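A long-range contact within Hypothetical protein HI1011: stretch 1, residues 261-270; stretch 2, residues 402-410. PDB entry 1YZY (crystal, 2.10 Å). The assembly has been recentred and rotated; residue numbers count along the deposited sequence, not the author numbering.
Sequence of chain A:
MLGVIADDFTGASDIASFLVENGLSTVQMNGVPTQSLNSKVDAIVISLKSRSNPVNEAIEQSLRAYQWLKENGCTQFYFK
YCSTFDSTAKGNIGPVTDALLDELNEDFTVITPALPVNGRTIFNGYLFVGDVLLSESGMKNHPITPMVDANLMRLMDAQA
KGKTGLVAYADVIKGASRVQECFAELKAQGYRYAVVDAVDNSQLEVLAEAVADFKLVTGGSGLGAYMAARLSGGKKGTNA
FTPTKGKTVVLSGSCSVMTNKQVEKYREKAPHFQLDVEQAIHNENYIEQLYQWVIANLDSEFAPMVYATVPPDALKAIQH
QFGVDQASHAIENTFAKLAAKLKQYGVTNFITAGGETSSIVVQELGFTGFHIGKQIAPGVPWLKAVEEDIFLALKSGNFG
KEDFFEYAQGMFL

Stretch 1 261-270: KQVEKYREKA
Stretch 2 (402-410) EDFFEYAQG

Helices that cross obliquely can be joined by packed side chains with charges around them, as in HI1011. Residues 261-266 continue a helix begun earlier, and 267-269 keep helical phi/psi values; the partner helix spans 404-410, preceded by Glu402 and Asp403. The axes approach to 9.2 Å, with N-to-C directions 70° apart, and the contact buries 624 Å². CA of Gln262 lies 4.8 Å from CA of Glu402, and CA of Tyr266 6.4 Å from CA of Phe405.

The close approach at Gln262 is between backbones: its CA sits 3.4 Å from Glu402 O in a CA-H...O contact. Its side chain (m, t, chi3 -49°) brings NE2 to 3.0 Å from Phe404 CB, while its amide is satisfied by partners outside this contact.

The buried centre is Tyr266 and Phe405, both with CA-to-CB directed toward the opposite stretch. Tyr266 is t (chi1 -169°, chi2 58°), which lays one ring face over Phe405 CB, 3.6 Å from CB to the ring centroid. Phe405 is m (chi1 -65°, chi2 -47°), and Val263 CG2, 4.0 Å from Phe405 CE2, and Gln262 O, 3.4 Å from Phe405 CD2, meet its ring edge. The Tyr266 and Phe405 rings are oblique, planes at 56° and centroids 5.6 Å apart. Tyr266 OH reaches 2.7 Å from Gln409 OE1.

Lysines suit the more open side, where long aliphatic chains carry charge to Glu406. The CA-to-CB bond of Glu406 points sideways to the first stretch, but chi1 62° (p) and chi2 171° (t) bring its carboxylate nearer: OE2 forms a salt bridge with Lys265 NZ at 3.5 Å and a long one with Lys269 NZ at 3.9 Å. Lys265 gets there with off-well chi1 -141° and chi2 -92°, then two t torsions; Lys269 folds m, m, t, m, and its NZ also bridges Glu268 OE2 at 2.8 Å.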

ATOM      1  N   LYS A 261      18.983  11.958   9.129  1.00 30.64           N
ATOM      2  CA  LYS A 261      20.242  11.270   8.883  1.00 32.83           C
ATOM      3  C   LYS A 261      20.450  11.049   7.390  1.00 34.69           C
ATOM      4  O   LYS A 261      21.577  11.131   6.904  1.00 36.88           O
ATOM      5  CB  LYS A 261      20.278   9.933   9.630  1.00 37.67           C
ATOM      6  CG  LYS A 261      20.329  10.078  11.146  1.00 44.67           C
ATOM      7  CD  LYS A 261      20.374   8.726  11.849  1.00 52.62           C
ATOM      8  CE  LYS A 261      19.124   7.909  11.549  1.00 58.20           C
ATOM      9  NZ  LYS A 261      19.132   6.582  12.218  1.00 63.18           N
ATOM     10  N   GLN A 262      19.368  10.737   6.678  1.00 29.59           N
ATOM     11  CA  GLN A 262      19.428  10.501   5.234  1.00 30.08           C
ATOM     12  C   GLN A 262      19.796  11.788   4.488  1.00 29.68           C
ATOM     13  O   GLN A 262      20.402  11.744   3.414  1.00 29.98           O
ATOM     14  CB  GLN A 262      18.086   9.951   4.720  1.00 25.38           C
ATOM     15  CG  GLN A 262      17.732   8.562   5.248  1.00 23.58           C
ATOM     16  CD  GLN A 262      16.300   8.157   4.931  1.00 27.99           C
ATOM     17  OE1 GLN A 262      15.367   8.913   5.169  1.00 34.36           O
ATOM     18  NE2 GLN A 262      16.127   6.968   4.380  1.00 29.62           N
ATOM     19  N   VAL A 263      19.379  12.925   5.044  1.00 30.99           N
ATOM     20  CA  VAL A 263      19.667  14.241   4.471  1.00 32.10           C
ATOM     21  C   VAL A 263      21.116  14.608   4.796  1.00 34.67           C
ATOM     22  O   VAL A 263      21.854  15.100   3.946  1.00 31.72           O
ATOM     23  CB  VAL A 263      18.712  15.331   5.055  1.00 29.27           C
ATOM     24  CG1 VAL A 263      19.197  16.726   4.688  1.00 31.53           C
ATOM     25  CG2 VAL A 263      17.287  15.123   4.546  1.00 26.12           C
ATOM     26  N   GLU A 264      21.495  14.371   6.044  1.00 36.00           N
ATOM     27  CA  GLU A 264      22.833  14.650   6.538  1.00 39.81           C
ATOM     28  C   GLU A 264      23.888  13.829   5.784  1.00 41.20           C
ATOM     29  O   GLU A 264      25.052  14.232   5.684  1.00 44.86           O
ATOM     30  CB  GLU A 264      22.882  14.327   8.033  1.00 42.97           C
ATOM     31  CG  GLU A 264      23.587  15.362   8.892  1.00 61.65           C
ATOM     32  CD  GLU A 264      25.095  15.191   8.905  1.00 68.70           C
ATOM     33  OE1 GLU A 264      25.591  14.400   9.737  1.00 74.97           O
ATOM     34  OE2 GLU A 264      25.784  15.849   8.094  1.00 71.78           O
ATOM     35  N   LYS A 265      23.479  12.677   5.264  1.00 40.96           N
ATOM     36  CA  LYS A 265      24.384  11.795   4.534  1.00 41.92           C
ATOM     37  C   LYS A 265      24.410  12.129   3.038  1.00 40.62           C
ATOM     38  O   LYS A 265      25.431  11.932   2.362  1.00 42.70           O
ATOM     39  CB  LYS A 265      23.967  10.334   4.758  1.00 45.54           C
ATOM     40  CG  LYS A 265      25.120   9.340   4.915  1.00 53.94           C
ATOM     41  CD  LYS A 265      25.531   8.711   3.590  1.00 60.55           C
ATOM     42  CE  LYS A 265      26.527   7.575   3.808  1.00 66.56           C
ATOM     43  NZ  LYS A 265      26.793   6.800   2.559  1.00 69.48           N
ATOM     44  N   TYR A 266      23.292  12.643   2.533  1.00 32.50           N
ATOM     45  CA  TYR A 266      23.170  12.992   1.125  1.00 33.03           C
ATOM     46  C   TYR A 266      23.720  14.377   0.755  1.00 31.53           C
ATOM     47  O   TYR A 266      24.246  14.562  -0.338  1.00 28.28           O
ATOM     48  CB  TYR A 266      21.713  12.870   0.678  1.00 25.83           C
ATOM     49  CG  TYR A 266      21.534  12.952  -0.822  1.00 24.70           C
ATOM     50  CD1 TYR A 266      22.180  12.050  -1.665  1.00 20.08           C
ATOM     51  CD2 TYR A 266      20.727  13.938  -1.402  1.00 23.08           C
ATOM     52  CE1 TYR A 266      22.031  12.124  -3.041  1.00 23.33           C
ATOM     53  CE2 TYR A 266      20.572  14.020  -2.783  1.00 14.32           C
ATOM     54  CZ  TYR A 266      21.228  13.110  -3.588  1.00 18.85           C
ATOM     55  OH  TYR A 266      21.092  13.174  -4.941  1.00 19.14           O
ATOM     56  N   ARG A 267      23.570  15.357   1.643  1.00 33.82           N
ATOM     57  CA  ARG A 267      24.065  16.704   1.367  1.00 42.00           C
ATOM     58  C   ARG A 267      25.579  16.668   1.161  1.00 43.55           C
ATOM     59  O   ARG A 267      26.197  17.636   0.711  1.00 43.04           O
ATOM     60  CB  ARG A 267      23.720  17.644   2.518  1.00 39.93           C
ATOM     61  CG  ARG A 267      24.448  17.322   3.799  1.00 57.72           C
ATOM     62  CD  ARG A 267      24.536  18.537   4.687  1.00 61.09           C
ATOM     63  NE  ARG A 267      23.225  18.979   5.142  1.00 67.44           N
ATOM     64  CZ  ARG A 267      23.024  20.072   5.867  1.00 72.56           C
ATOM     65  NH1 ARG A 267      24.049  20.839   6.214  1.00 70.84           N
ATOM     66  NH2 ARG A 267      21.800  20.385   6.272  1.00 74.23           N
ATOM     67  N   GLU A 268      26.170  15.549   1.552  1.00 46.24           N
ATOM     68  CA  GLU A 268      27.596  15.310   1.428  1.00 48.69           C
ATOM     69  C   GLU A 268      27.902  14.856  -0.005  1.00 45.11           C
ATOM     70  O   GLU A 268      29.007  15.066  -0.509  1.00 44.81           O
ATOM     71  CB  GLU A 268      27.983  14.215   2.431  1.00 52.61           C
ATOM     72  CG  GLU A 268      29.414  13.716   2.368  1.00 62.13           C
ATOM     73  CD  GLU A 268      29.587  12.370   3.064  1.00 68.34           C
ATOM     74  OE1 GLU A 268      29.076  12.203   4.194  1.00 70.67           O
ATOM     75  OE2 GLU A 268      30.223  11.472   2.473  1.00 71.22           O
ATOM     76  N   LYS A 269      26.909  14.253  -0.652  1.00 41.42           N
ATOM     77  CA  LYS A 269      27.050  13.727  -2.009  1.00 43.66           C
ATOM     78  C   LYS A 269      26.493  14.571  -3.165  1.00 40.87           C
ATOM     79  O   LYS A 269      26.904  14.373  -4.317  1.00 40.27           O
ATOM     80  CB  LYS A 269      26.411  12.330  -2.094  1.00 45.02           C
ATOM     81  CG  LYS A 269      27.037  11.251  -1.215  1.00 57.50           C
ATOM     82  CD  LYS A 269      28.444  10.902  -1.672  1.00 57.95           C
ATOM     83  CE  LYS A 269      28.968   9.670  -0.953  1.00 61.99           C
ATOM     84  NZ  LYS A 269      28.961   9.825   0.526  1.00 66.60           N
ATOM     85  N   ALA A 270      25.568  15.492  -2.890  1.00 35.29           N
ATOM     86  CA  ALA A 270      24.961  16.272  -3.975  1.00 31.45           C
ATOM     87  C   ALA A 270      24.551  17.721  -3.668  1.00 27.98           C
ATOM     88  O   ALA A 270      24.556  18.154  -2.512  1.00 24.89           O
ATOM     89  CB  ALA A 270      23.756  15.492  -4.533  1.00 32.66           C
ATOM     90  N   GLU A 402      20.212   4.676   5.891  1.00 44.73           N
ATOM     91  CA  GLU A 402      20.866   5.983   5.858  1.00 47.60           C
ATOM     92  C   GLU A 402      21.174   6.529   4.465  1.00 42.89           C
ATOM     93  O   GLU A 402      20.981   7.716   4.200  1.00 45.28           O
ATOM     94  CB  GLU A 402      22.163   5.943   6.656  1.00 55.06           C
ATOM     95  CG  GLU A 402      21.984   5.673   8.128  1.00 68.33           C
ATOM     96  CD  GLU A 402      23.311   5.495   8.827  1.00 76.46           C
ATOM     97  OE1 GLU A 402      23.658   4.336   9.149  1.00 79.45           O
ATOM     98  OE2 GLU A 402      24.012   6.510   9.037  1.00 75.52           O
ATOM     99  N   ASP A 403      21.705   5.673   3.600  1.00 37.58           N
ATOM    100  CA  ASP A 403      22.066   6.076   2.248  1.00 33.45           C
ATOM    101  C   ASP A 403      20.911   6.014   1.245  1.00 31.19           C
ATOM    102  O   ASP A 403      21.142   5.848   0.047  1.00 28.85           O
ATOM    103  CB  ASP A 403      23.240   5.220   1.754  1.00 37.27           C
ATOM    104  CG  ASP A 403      22.845   3.773   1.458  1.00 43.97           C
ATOM    105  OD1 ASP A 403      23.507   3.161   0.594  1.00 49.78           O
ATOM    106  OD2 ASP A 403      21.884   3.249   2.069  1.00 41.91           O
ATOM    107  N   PHE A 404      19.682   6.174   1.724  1.00 27.76           N
ATOM    108  CA  PHE A 404      18.521   6.104   0.849  1.00 25.46           C
ATOM    109  C   PHE A 404      18.522   6.985  -0.405  1.00 25.16           C
ATOM    110  O   PHE A 404      18.288   6.486  -1.509  1.00 23.13           O
ATOM    111  CB  PHE A 404      17.229   6.348   1.628  1.00 18.34           C
ATOM    112  CG  PHE A 404      16.015   6.429   0.749  1.00 29.21           C
ATOM    113  CD1 PHE A 404      15.504   5.285   0.140  1.00 26.29           C
ATOM    114  CD2 PHE A 404      15.433   7.661   0.453  1.00 27.93           C
ATOM    115  CE1 PHE A 404      14.438   5.367  -0.760  1.00 28.35           C
ATOM    116  CE2 PHE A 404      14.368   7.751  -0.445  1.00 29.05           C
ATOM    117  CZ  PHE A 404      13.871   6.601  -1.054  1.00 30.04           C
ATOM    118  N   PHE A 405      18.740   8.289  -0.252  1.00 19.63           N
ATOM    119  CA  PHE A 405      18.704   9.171  -1.423  1.00 22.17           C
ATOM    120  C   PHE A 405      19.597   8.792  -2.586  1.00 23.62           C
ATOM    121  O   PHE A 405      19.112   8.700  -3.716  1.00 21.71           O
ATOM    122  CB  PHE A 405      18.898  10.633  -1.035  1.00 19.61           C
ATOM    123  CG  PHE A 405      17.783  11.174  -0.201  1.00 16.75           C
ATOM    124  CD1 PHE A 405      16.460  10.956  -0.572  1.00 13.39           C
ATOM    125  CD2 PHE A 405      18.047  11.848   0.981  1.00  5.32           C
ATOM    126  CE1 PHE A 405      15.416  11.396   0.224  1.00 15.19           C
ATOM    127  CE2 PHE A 405      17.013  12.295   1.785  1.00 19.62           C
ATOM    128  CZ  PHE A 405      15.690  12.066   1.406  1.00 15.79           C
ATOM    129  N   GLU A 406      20.885   8.568  -2.324  1.00 24.32           N
ATOM    130  CA  GLU A 406      21.799   8.179  -3.399  1.00 25.64           C
ATOM    131  C   GLU A 406      21.515   6.763  -3.901  1.00 20.90           C
ATOM    132  O   GLU A 406      21.612   6.496  -5.105  1.00 19.08           O
ATOM    133  CB  GLU A 406      23.265   8.328  -2.979  1.00 33.03           C
ATOM    134  CG  GLU A 406      23.716   7.468  -1.818  1.00 39.86           C
ATOM    135  CD  GLU A 406      25.226   7.534  -1.614  1.00 45.71           C
ATOM    136  OE1 GLU A 406      25.977   7.093  -2.519  1.00 38.79           O
ATOM    137  OE2 GLU A 406      25.664   8.038  -0.554  1.00 50.08           O
ATOM    138  N   TYR A 407      21.140   5.873  -2.984  1.00 21.95           N
ATOM    139  CA  TYR A 407      20.826   4.487  -3.340  1.00 26.67           C
ATOM    140  C   TYR A 407      19.664   4.400  -4.328  1.00 27.69           C
ATOM    141  O   TYR A 407      19.736   3.659  -5.314  1.00 26.07           O
ATOM    142  CB  TYR A 407      20.504   3.645  -2.101  1.00 31.95           C
ATOM    143  CG  TYR A 407      20.278   2.193  -2.439  1.00 34.72           C
ATOM    144  CD1 TYR A 407      21.287   1.438  -3.040  1.00 40.85           C
ATOM    145  CD2 TYR A 407      19.040   1.590  -2.229  1.00 35.27           C
ATOM    146  CE1 TYR A 407      21.070   0.123  -3.432  1.00 40.73           C
ATOM    147  CE2 TYR A 407      18.809   0.266  -2.617  1.00 38.80           C
ATOM    148  CZ  TYR A 407      19.831  -0.461  -3.222  1.00 43.69           C
ATOM    149  OH  TYR A 407      19.616  -1.759  -3.635  1.00 36.59           O
ATOM    150  N   ALA A 408      18.580   5.111  -4.023  1.00 24.72           N
ATOM    151  CA  ALA A 408      17.405   5.144  -4.883  1.00 27.65           C
ATOM    152  C   ALA A 408      17.807   5.452  -6.327  1.00 28.49           C
ATOM    153  O   ALA A 408      17.214   4.932  -7.275  1.00 28.81           O
ATOM    154  CB  ALA A 408      16.437   6.193  -4.379  1.00 28.51           C
ATOM    155  N   GLN A 409      18.815   6.309  -6.481  1.00 32.82           N
ATOM    156  CA  GLN A 409      19.321   6.701  -7.793  1.00 35.19           C
ATOM    157  C   GLN A 409      20.342   5.711  -8.350  1.00 38.47           C
ATOM    158  O   GLN A 409      20.381   5.449  -9.555  1.00 24.25           O
ATOM    159  CB  GLN A 409      19.960   8.082  -7.707  1.00 36.71           C
ATOM    160  CG  GLN A 409      19.050   9.122  -7.116  1.00 38.37           C
ATOM    161  CD  GLN A 409      19.680  10.487  -7.089  1.00 39.75           C
ATOM    162  OE1 GLN A 409      19.828  11.088  -6.029  1.00 44.96           O
ATOM    163  NE2 GLN A 409      20.044  10.994  -8.264  1.00 38.09           N
ATOM    164  N   GLY A 410      21.186   5.189  -7.468  1.00 40.14           N
ATOM    165  CA  GLY A 410      22.201   4.244  -7.881  1.00 46.12           C
ATOM    166  C   GLY A 410      21.708   3.060  -8.690  1.00 48.33           C
ATOM    167  O   GLY A 410      22.393   2.624  -9.612  1.00 49.22           O
TER